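Local coordinates for alcohol dehydrogenase (Aeropyrum pernix, PDB 1H2B), which is a zinc-dependent dehydrogenase that binds NAD and probably oxidises alcohols with it, at residues Lys244-Met247 and Glu248-Gly252; Val262-Gln265 and Ala266-Asp269. All coordinates share one frame; numbering follows the deposited sequence.

Contact 1. Residues Lys244-Met247 and Glu248-Gly252; sequences KQVM and ELTRG
Lys-244 O receives Glu-248 N at 2.9 Å, and the two side chains pass each other at a slant. With CG anti to the backbone N (chi1 180°), the lysine brings CG and CE against one carboxylate oxygen, CE 3.6 Å from Glu-248 OE2. NZ stays 4.2 Å from Glu-248 OE2, beyond a salt bridge, so any attraction between these exposed charges is probably mild. Gln-245 O takes Leu-249 N, and Leu-249 CG lies 3.4 Å from the same Gln-245 O; the branched leucine suits this side, since it packs on Val-236 and Ile-215 of neighbouring strands. Val-246, buried against Val-255, offers its O to Thr-250 OG1 at 2.8 Å. That hydroxyl, lying between the backbone N and the carbonyl carbon (chi1 58°), reaches back just where the backbone leaves helical angles, and Thr-250 N adds a weak bond to the same oxygen. Met-247 O is gripped by Gly-252 N at 2.8 Å, with a weak second bond from Thr-250 N. Arg-251, at positive phi, is the C-prime residue; position 252, also at positive phi, favours glycine. Gly-252 N to Met-247 O and Arg-251 N to Glu-248 O make the Schellman motif ending helix 242-249.

Contact 2. Residues Val262-Gln265 and Ala266-Asp269; sequences VGSQ and ATVD. With NAJ (nicotinamide-adenine-dinucleotide (acidic form)), chain I.
The turn that leads from strand 255-260 into helix 265-270 forms part of the NAD pocket of a Rossmann-type domain, and Val-262 and Thr-267 both face the dinucleotide. Val-262 O accepts a hydrogen bond from O3D, a hydroxyl of the nicotinamide ribose, at 2.9 Å, while Val-262 CG2 lies 3.3 Å from O4B of the adenosine ribose. Thr-267 CG2 sits beside the valine, over the same face of the adenine, 3.6 Å from Val-262 CB and 3.5 Å from NAJ C6A. The threonine suits this place because its other branch is polar: OG1 is hydrogen-bonded to Asp-260 and takes a weak bond from Gly-263 N. Gly-263 has positive phi; a CB there would crowd NAJ O3D and jam against Val-262 O. Ser-264 is the N-cap: its OG, placed between the backbone N and the carbonyl carbon (chi1 63°), accepts Thr-267 N at 3.2 Å. Gln-265 bends at chi2 to bring NE2 within 3.1 Å of Asp-269 OD2, meeting that oxygen from above the carboxylate plane, while its OE1 takes Glu-289 N. An alanine in place of Asp-269 would probably leave Gln-265 NE2 without this acceptor, the amide's rotation then resting on remaining bonds such as that from Glu-289 N. The chemistry thus divides the turn: an apolar patch and one carbonyl serve the cofactor, whereas the serine cap satisfies an amide of the first helical turn.

How the contacts relate
Contacts 1 and 2 follow one another along the chain, 244-252 closing before 262-269 opens, and strand 255-260 runs between them. Contact 1 is the C-terminal end of helix 242-249 and contact 2 the N-terminal start of helix 265-270, so the pair spans a helix-strand-helix passage of the six-stranded parallel sheet in which 255-260 pairs with 189-193 and 279-283. Their centres lie 19 Å apart and their nearest atoms about 11 Å, without touching. Contact 1 is more peripheral, its centre 29 Å from that of the chain against 17 Å for contact 2. Contact 1 finishes a helix packed beside the sheet, and contact 2 forms the turn at the C-terminal end of strand 255-260, where the dinucleotide binds.

Contact 1. Residues Lys244-Met247 and Glu248-Gly252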
loop_
_atom_site.group_PDB
_atom_site.type_symbol
_atom_site.label_atom_id
_atom_site.label_comp_id
_atom_site.label_asym_id
_atom_site.label_seq_id
_atom_site.Cartn_x
_atom_site.Cartn_y
_atom_site.Cartn_z
ATOM N N LYS B 244 28.389 14.390 6.732
ATOM C CA LYS B 244 28.673 14.570 8.158
ATOM C C LYS B 244 27.659 15.507 8.855
ATOM O O LYS B 244 27.182 15.186 9.973
ATOM C CB LYS B 244 30.096 15.125 8.309
ATOM C CG LYS B 244 30.540 15.377 9.732
ATOM C CD LYS B 244 32.078 15.510 9.792
ATOM C CE LYS B 244 32.533 16.460 10.912
ATOM N NZ LYS B 244 33.602 15.868 11.781
ATOM N N GLN B 245 27.323 16.624 8.210
ATOM C CA GLN B 245 26.325 17.561 8.768
ATOM C C GLN B 245 24.968 16.877 8.955
ATOM O O GLN B 245 24.313 17.021 9.994
ATOM C CB GLN B 245 26.190 18.825 7.889
ATOM C CG GLN B 245 27.400 19.735 7.913
ATOM C CD GLN B 245 27.108 21.008 7.172
ATOM O OE1 GLN B 245 26.372 21.819 7.655
ATOM N NE2 GLN B 245 27.600 21.099 5.955
ATOM N N VAL B 246 24.515 16.119 7.947
ATOM C CA VAL B 246 23.247 15.379 8.082
ATOM C C VAL B 246 23.310 14.279 9.150
ATOM O O VAL B 246 22.332 14.109 9.913
ATOM C CB VAL B 246 22.736 14.871 6.707
ATOM C CG1 VAL B 246 21.586 13.827 6.829
ATOM C CG2 VAL B 246 22.328 16.022 5.814
ATOM N N MET B 247 24.440 13.573 9.240
ATOM C CA MET B 247 24.623 12.596 10.317
ATOM C C MET B 247 24.573 13.233 11.712
ATOM O O MET B 247 23.913 12.700 12.616
ATOM C CB MET B 247 25.854 11.727 10.076
ATOM C CG MET B 247 25.663 10.776 8.877
ATOM S SD MET B 247 24.292 9.659 9.174
ATOM C CE MET B 247 24.291 8.619 7.661
ATOM N N GLU B 248 25.188 14.400 11.881
ATOM C CA GLU B 248 25.035 15.138 13.153
ATOM C C GLU B 248 23.585 15.556 13.445
ATOM O O GLU B 248 23.119 15.394 14.570
ATOM C CB GLU B 248 26.005 16.328 13.188
ATOM C CG GLU B 248 27.465 15.906 13.353
ATOM C CD GLU B 248 28.452 17.076 13.269
ATOM O OE1 GLU B 248 28.015 18.247 13.415
ATOM O OE2 GLU B 248 29.670 16.833 13.054
ATOM N N LEU B 249 22.855 16.054 12.444
ATOM C CA LEU B 249 21.470 16.454 12.654
ATOM C C LEU B 249 20.575 15.297 13.068
ATOM O O LEU B 249 19.574 15.484 13.777
ATOM C CB LEU B 249 20.871 17.085 11.402
ATOM C CG LEU B 249 21.414 18.486 11.114
ATOM C CD1 LEU B 249 21.070 18.904 9.733
ATOM C CD2 LEU B 249 20.788 19.469 12.121
ATOM N N THR B 250 20.929 14.100 12.601
ATOM C CA THR B 250 20.076 12.957 12.830
ATOM C C THR B 250 20.645 12.035 13.867
ATOM O O THR B 250 20.197 10.886 13.974
ATOM C CB THR B 250 19.855 12.182 11.510
ATOM O OG1 THR B 250 21.132 11.787 10.988
ATOM C CG2 THR B 250 19.196 13.046 10.438
ATOM N N ARG B 251 21.651 12.504 14.614
ATOM C CA ARG B 251 22.268 11.739 15.700
ATOM C C ARG B 251 22.777 10.373 15.217
ATOM O O ARG B 251 22.696 9.354 15.928
ATOM C CB ARG B 251 21.314 11.603 16.906
ATOM C CG ARG B 251 20.960 12.931 17.538
ATOM C CD ARG B 251 19.963 12.823 18.694
ATOM N NE ARG B 251 20.167 13.891 19.675
ATOM C CZ ARG B 251 19.562 15.081 19.646
ATOM N NH1 ARG B 251 18.697 15.383 18.678
ATOM N NH2 ARG B 251 19.829 15.976 20.593
ATOM N N GLY B 252 23.276 10.380 13.980
ATOM C CA GLY B 252 23.956 9.258 13.352
ATOM C C GLY B 252 23.013 8.256 12.718
ATOM O O GLY B 252 23.471 7.207 12.224
#

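Contact 2. Residues Val262-Gln265 and Ala266-Asp269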
loop_
_atom_site.group_PDB
_atom_site.type_symbol
_atom_site.label_atom_id
_atom_site.label_comp_id
_atom_site.label_asym_id
_atom_site.label_seq_id
_atom_site.Cartn_x
_atom_site.Cartn_y
_atom_site.Cartn_z
ATOM N N VAL B 262 18.875 17.523 -7.863
ATOM C CA VAL B 262 20.029 18.120 -8.576
ATOM C C VAL B 262 20.470 17.179 -9.714
ATOM O O VAL B 262 20.495 17.574 -10.909
ATOM C CB VAL B 262 21.216 18.298 -7.628
ATOM C CG1 VAL B 262 22.363 19.067 -8.373
ATOM C CG2 VAL B 262 20.790 19.072 -6.352
ATOM N N GLY B 263 20.862 15.955 -9.345
ATOM C CA GLY B 263 21.193 14.962 -10.351
ATOM C C GLY B 263 22.609 15.039 -10.874
ATOM O O GLY B 263 22.952 14.279 -11.777
ATOM N N SER B 264 23.436 15.927 -10.318
ATOM C CA SER B 264 24.850 15.973 -10.740
ATOM C C SER B 264 25.627 14.775 -10.214
ATOM O O SER B 264 25.184 14.076 -9.279
ATOM C CB SER B 264 25.540 17.237 -10.229
ATOM O OG SER B 264 25.561 17.256 -8.788
ATOM N N GLN B 265 26.799 14.516 -10.802
ATOM C CA GLN B 265 27.642 13.501 -10.165
ATOM C C GLN B 265 27.915 13.744 -8.699
ATOM O O GLN B 265 27.833 12.786 -7.925
ATOM C CB GLN B 265 28.952 13.315 -10.946
ATOM C CG GLN B 265 29.626 12.018 -10.613
ATOM C CD GLN B 265 28.759 10.814 -10.923
ATOM O OE1 GLN B 265 28.450 10.554 -12.114
ATOM N NE2 GLN B 265 28.383 10.064 -9.886
ATOM N N ALA B 266 28.142 15.015 -8.307
ATOM C CA ALA B 266 28.395 15.344 -6.910
ATOM C C ALA B 266 27.243 14.856 -6.042
ATOM O O ALA B 266 27.449 14.171 -5.023
ATOM C CB ALA B 266 28.605 16.820 -6.752
ATOM N N THR B 267 26.012 15.167 -6.445
ATOM C CA THR B 267 24.927 14.782 -5.527
ATOM C C THR B 267 24.616 13.314 -5.573
ATOM O O THR B 267 24.231 12.706 -4.583
ATOM C CB THR B 267 23.610 15.561 -5.796
ATOM O OG1 THR B 267 23.130 15.320 -7.125
ATOM C CG2 THR B 267 23.881 17.023 -5.656
ATOM N N VAL B 268 24.739 12.722 -6.747
ATOM C CA VAL B 268 24.440 11.280 -6.877
ATOM C C VAL B 268 25.452 10.481 -6.060
ATOM O O VAL B 268 25.140 9.405 -5.566
ATOM C CB VAL B 268 24.418 10.929 -8.387
ATOM C CG1 VAL B 268 24.376 9.421 -8.653
ATOM C CG2 VAL B 268 23.224 11.588 -9.043
ATOM N N ASP B 269 26.618 11.063 -5.869
ATOM C CA ASP B 269 27.619 10.381 -5.069
ATOM C C ASP B 269 27.363 10.449 -3.601
ATOM O O ASP B 269 27.553 9.460 -2.924
ATOM C CB ASP B 269 28.984 10.819 -5.402
ATOM C CG ASP B 269 29.474 10.110 -6.681
ATOM O OD1 ASP B 269 29.125 8.901 -7.007
ATOM O OD2 ASP B 269 30.172 10.752 -7.387
HETATM P PA NAJ I . 17.904 23.978 -10.964
HETATM O O1A NAJ I . 19.140 24.341 -11.739
HETATM O O2A NAJ I . 16.795 25.027 -10.779
HETATM O O5B NAJ I . 18.237 23.574 -9.456
HETATM C C5B NAJ I . 19.391 22.798 -9.106
HETATM C C4B NAJ I . 19.683 23.195 -7.669
HETATM O O4B NAJ I . 20.703 22.298 -7.187
HETATM C C3B NAJ I . 20.163 24.638 -7.512
HETATM O O3B NAJ I . 19.455 25.326 -6.468
HETATM C C2B NAJ I . 21.626 24.373 -7.185
HETATM O O2B NAJ I . 22.261 25.433 -6.453
HETATM C C1B NAJ I . 21.597 23.062 -6.389
HETATM N N9A NAJ I . 22.869 22.341 -6.336
HETATM C C8A NAJ I . 23.904 22.251 -7.278
HETATM N N7A NAJ I . 24.877 21.431 -6.796
HETATM C C5A NAJ I . 24.483 21.006 -5.560
HETATM C C6A NAJ I . 25.050 20.183 -4.619
HETATM N N6A NAJ I . 26.259 19.625 -4.771
HETATM N N1A NAJ I . 24.339 19.901 -3.482
HETATM C C2A NAJ I . 23.107 20.476 -3.220
HETATM N N3A NAJ I . 22.571 21.306 -4.142
HETATM C C4A NAJ I . 23.253 21.568 -5.288
HETATM O O3 NAJ I . 17.337 22.657 -11.642
HETATM P PN NAJ I . 15.807 22.166 -11.803
HETATM O O1N NAJ I . 15.226 22.719 -13.020
HETATM O O2N NAJ I . 15.105 22.326 -10.514
HETATM O O5D NAJ I . 16.073 20.621 -12.147
HETATM C C5D NAJ I . 16.623 19.794 -11.123
HETATM C C4D NAJ I . 17.053 18.468 -11.728
HETATM O O4D NAJ I . 15.863 17.715 -12.028
HETATM C C3D NAJ I . 17.786 18.600 -13.063
HETATM O O3D NAJ I . 18.662 17.466 -13.203
HETATM C C2D NAJ I . 16.651 18.489 -14.090
HETATM O O2D NAJ I . 17.042 18.109 -15.379
HETATM C C1D NAJ I . 15.836 17.383 -13.395
HETATM N N1N NAJ I . 14.450 17.172 -13.812
HETATM C C2N NAJ I . 13.952 15.917 -13.620
HETATM C C3N NAJ I . 12.629 15.650 -13.927
HETATM C C7N NAJ I . 12.109 14.258 -13.773
HETATM O O7N NAJ I . 10.841 14.078 -14.179
HETATM N N7N NAJ I . 12.769 13.240 -13.212
HETATM C C4N NAJ I . 11.740 16.661 -14.421
HETATM C C5N NAJ I . 12.279 17.978 -14.424
HETATM C C6N NAJ I . 13.615 18.212 -14.159
#